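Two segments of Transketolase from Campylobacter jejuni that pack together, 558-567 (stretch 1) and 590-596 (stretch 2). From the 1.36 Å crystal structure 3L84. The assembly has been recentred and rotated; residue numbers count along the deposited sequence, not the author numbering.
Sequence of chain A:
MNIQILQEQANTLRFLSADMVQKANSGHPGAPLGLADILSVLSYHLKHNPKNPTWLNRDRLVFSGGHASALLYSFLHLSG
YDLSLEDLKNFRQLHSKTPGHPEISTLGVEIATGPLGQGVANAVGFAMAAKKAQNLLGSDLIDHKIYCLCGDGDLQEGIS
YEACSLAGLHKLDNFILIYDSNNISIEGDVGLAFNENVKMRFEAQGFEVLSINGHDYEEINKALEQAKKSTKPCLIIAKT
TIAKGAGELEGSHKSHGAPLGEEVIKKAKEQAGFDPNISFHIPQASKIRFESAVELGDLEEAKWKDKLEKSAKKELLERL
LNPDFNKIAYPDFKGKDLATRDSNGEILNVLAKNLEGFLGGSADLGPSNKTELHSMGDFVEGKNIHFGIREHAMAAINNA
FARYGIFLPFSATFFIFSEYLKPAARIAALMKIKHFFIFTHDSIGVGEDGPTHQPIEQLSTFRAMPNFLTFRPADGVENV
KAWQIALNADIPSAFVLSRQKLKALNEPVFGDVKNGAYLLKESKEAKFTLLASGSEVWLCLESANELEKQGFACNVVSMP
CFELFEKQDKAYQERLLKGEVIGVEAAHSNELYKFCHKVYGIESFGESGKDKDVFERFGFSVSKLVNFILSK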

# COMPACT_ATOMS: atom_id res chain seq x y z
N SER A 558 20.98 22.55 6.49
CA SER A 558 19.75 21.87 6.85
C SER A 558 18.84 21.80 5.63
O SER A 558 18.64 22.83 4.95
N MSE A 559 18.34 20.62 5.32
CA MSE A 559 17.49 20.40 4.16
C MSE A 559 16.15 19.83 4.60
O MSE A 559 15.86 18.63 4.42
N PRO A 560 15.26 20.68 5.10
CA PRO A 560 13.94 20.22 5.47
C PRO A 560 13.10 19.77 4.30
O PRO A 560 12.15 19.03 4.52
N CYS A 561 13.38 20.21 3.07
CA CYS A 561 12.57 19.77 1.93
C CYS A 561 13.41 19.64 0.66
O CYS A 561 13.75 20.62 0.01
N PHE A 562 13.71 18.41 0.29
CA PHE A 562 14.48 18.08 -0.94
C PHE A 562 13.82 18.67 -2.19
O PHE A 562 14.51 19.27 -3.03
N GLU A 563 12.50 18.53 -2.32
CA GLU A 563 11.81 18.98 -3.52
C GLU A 563 11.92 20.48 -3.72
O GLU A 563 12.08 20.96 -4.84
N LEU A 564 11.85 21.25 -2.64
CA LEU A 564 12.03 22.68 -2.76
C LEU A 564 13.45 23.03 -3.10
O LEU A 564 13.68 23.96 -3.88
N PHE A 565 14.41 22.30 -2.57
CA PHE A 565 15.81 22.56 -2.89
C PHE A 565 16.09 22.37 -4.38
O PHE A 565 16.86 23.12 -5.00
N GLU A 566 15.46 21.36 -4.97
CA GLU A 566 15.58 21.07 -6.40
C GLU A 566 15.14 22.25 -7.27
O GLU A 566 15.55 22.33 -8.43
N LYS A 567 14.26 23.12 -6.75
CA LYS A 567 13.74 24.26 -7.51
C LYS A 567 14.63 25.50 -7.42
O LYS A 567 14.36 26.49 -8.11
N ASN A 590 19.50 7.41 -1.56
CA ASN A 590 20.42 7.59 -2.64
C ASN A 590 20.10 8.81 -3.49
O ASN A 590 20.96 9.31 -4.19
N GLU A 591 18.88 9.33 -3.42
CA GLU A 591 18.58 10.59 -4.10
C GLU A 591 19.46 11.73 -3.64
O GLU A 591 19.62 12.72 -4.36
N LEU A 592 20.03 11.63 -2.43
CA LEU A 592 20.95 12.66 -1.96
C LEU A 592 22.17 12.82 -2.82
O LEU A 592 22.77 13.90 -2.79
N TYR A 593 22.52 11.82 -3.62
CA TYR A 593 23.64 12.01 -4.56
C TYR A 593 23.38 13.05 -5.63
O TYR A 593 24.31 13.48 -6.28
N LYS A 594 22.14 13.53 -5.81
CA LYS A 594 21.88 14.68 -6.67
C LYS A 594 22.69 15.89 -6.18
O LYS A 594 23.17 16.68 -7.00
N PHE A 595 22.86 16.03 -4.87
CA PHE A 595 23.51 17.19 -4.27
C PHE A 595 24.80 16.89 -3.56
O PHE A 595 25.57 17.82 -3.32
N CYS A 596 25.08 15.63 -3.26
CA CYS A 596 26.18 15.22 -2.39
C CYS A 596 27.17 14.34 -3.11
O CYS A 596 26.82 13.54 -3.99

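Packing of a helix-bearing segment (558-567) against a short 3-10 segment and the loop after it (590-596) in Campylobacter jejuni transketolase. The contact is mostly apolar, buries 387 Å² over both sides, and is joined at one place by a salt bridge. Ser558 lies out of reach. Met559, a selenomethionine, points toward stretch 2 in an extended t, t conformation whose chi3 of 66° (p) turns the terminal methyl onto Leu592, CE to CD2 3.6 Å. Pro560 and Cys561 take no part in the contact; Cys561 (chi1 t) instead caps the helix, its SG accepting a weak hydrogen bond from Leu564 N at 3.6 Å. Phe562 (chi1 t) points toward stretch 2 and is enclosed there. Glu591 CG sits over one face of its ring, 4.2 Å from the centroid in a CH-pi contact, while Phe595 CE2 approaches the opposite face, 3.7 Å from Phe562 CE1. The latter pair is offset edge-to-face, with planes at 65° and centroids 5.3 Å apart. Leu592 CD2 lies at the ring edge, 4.2 Å from Phe562 CD1, and the backbone O of Glu591 comes within 3.4 Å of Phe562 CE1. Glu563 points away and Leu564 is out of reach. Phe565 (chi1 t) points toward stretch 2, and its CD2 rests over the ring of Phe595 (chi1 m), 3.7 Å from Phe595 CE2; the planes meet obliquely at 39°. Phe595 thus meets both helix phenylalanines. Glu566 (chi1 m, chi2 t) leaves its CA sideways, but its end comes nearer: OE2 accepts a hydrogen bond from Lys594 NZ at 2.7 Å within the salt bridge. Lys594 spans the gap fully extended, all four chi angles t, and its CD passes 4.3 Å from Phe562 CZ. Glu566 CG also meets the edge of Phe595, 4.0 Å from CZ of that ring. Lys567 stays exposed, beyond the contact.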

# COMPACT_ATOMS: atom_id res chain seq x y z
CB SER A 558 19.05 22.57 8.01
OG SER A 558 17.84 21.86 8.34
CB MSE A 559 18.18 19.47 3.17
CG MSE A 559 17.44 19.34 1.81
SE MSE A 559 18.09 17.97 0.66
CE MSE A 559 17.57 16.49 1.80
CB PRO A 560 13.34 21.44 6.19
CG PRO A 560 14.11 22.60 5.66
CD PRO A 560 15.50 22.09 5.51
CB CYS A 561 11.37 20.68 1.74
SG CYS A 561 10.28 20.10 0.42
CB PHE A 562 14.60 16.55 -1.02
CG PHE A 562 15.44 16.00 -2.15
CD1 PHE A 562 16.72 15.57 -1.92
CD2 PHE A 562 14.92 15.82 -3.39
CE1 PHE A 562 17.48 15.00 -2.95
CE2 PHE A 562 15.70 15.27 -4.43
CZ PHE A 562 16.97 14.90 -4.19
CB GLU A 563 10.34 18.57 -3.49
CG GLU A 563 10.16 17.07 -3.44
CD GLU A 563 9.97 16.46 -2.04
OE1 GLU A 563 10.39 17.06 -1.02
OE2 GLU A 563 9.29 15.41 -1.97
CB LEU A 564 11.61 23.44 -1.49
CG LEU A 564 10.13 23.47 -1.19
CD1 LEU A 564 9.89 24.14 0.18
CD2 LEU A 564 9.36 24.14 -2.29
CB PHE A 565 16.76 21.72 -2.00
CG PHE A 565 18.19 22.12 -2.08
CD1 PHE A 565 18.59 23.44 -2.18
CD2 PHE A 565 19.16 21.14 -1.96
CE1 PHE A 565 19.92 23.77 -2.23
CE2 PHE A 565 20.50 21.48 -1.98
CZ PHE A 565 20.90 22.79 -2.12
CB GLU A 566 14.77 19.83 -6.80
CG GLU A 566 15.26 18.53 -6.23
CD GLU A 566 14.45 17.36 -6.71
OE1 GLU A 566 13.33 17.10 -6.16
OE2 GLU A 566 14.90 16.66 -7.64
CB LYS A 567 12.36 24.67 -7.03
CG LYS A 567 11.33 23.60 -7.11
CD LYS A 567 9.92 24.06 -6.68
CE LYS A 567 9.29 25.05 -7.68
NZ LYS A 567 9.26 24.61 -9.13
CB ASN A 590 20.47 6.36 -3.56
CG ASN A 590 21.32 5.21 -3.01
OD1 ASN A 590 21.05 4.03 -3.30
ND2 ASN A 590 22.36 5.53 -2.30
CB GLU A 591 17.09 10.94 -3.96
CG GLU A 591 16.60 11.26 -2.54
CD GLU A 591 16.18 10.07 -1.70
OE1 GLU A 591 16.39 8.91 -2.09
OE2 GLU A 591 15.63 10.32 -0.61
CB LEU A 592 21.36 12.37 -0.53
CG LEU A 592 20.32 12.53 0.58
CD1 LEU A 592 20.97 12.35 1.96
CD2 LEU A 592 19.67 13.85 0.54
CB TYR A 593 23.99 10.67 -5.21
CG TYR A 593 24.75 9.67 -4.33
CD1 TYR A 593 26.10 9.90 -4.02
CD2 TYR A 593 24.14 8.58 -3.80
CE1 TYR A 593 26.82 8.99 -3.23
CE2 TYR A 593 24.86 7.67 -3.02
CZ TYR A 593 26.20 7.88 -2.76
OH TYR A 593 26.87 6.97 -1.97
CB LYS A 594 20.40 14.98 -6.73
CG LYS A 594 20.06 16.11 -7.63
CD LYS A 594 18.57 16.23 -7.90
CE LYS A 594 18.30 17.43 -8.81
NZ LYS A 594 16.90 17.42 -9.36
CB PHE A 595 22.55 17.88 -3.29
CG PHE A 595 21.29 18.33 -3.91
CD1 PHE A 595 21.33 19.34 -4.85
CD2 PHE A 595 20.08 17.79 -3.55
CE1 PHE A 595 20.17 19.77 -5.47
CE2 PHE A 595 18.90 18.24 -4.17
CZ PHE A 595 18.99 19.23 -5.12
CB CYS A 596 25.66 14.44 -1.20
SG CYS A 596 24.45 15.36 -0.21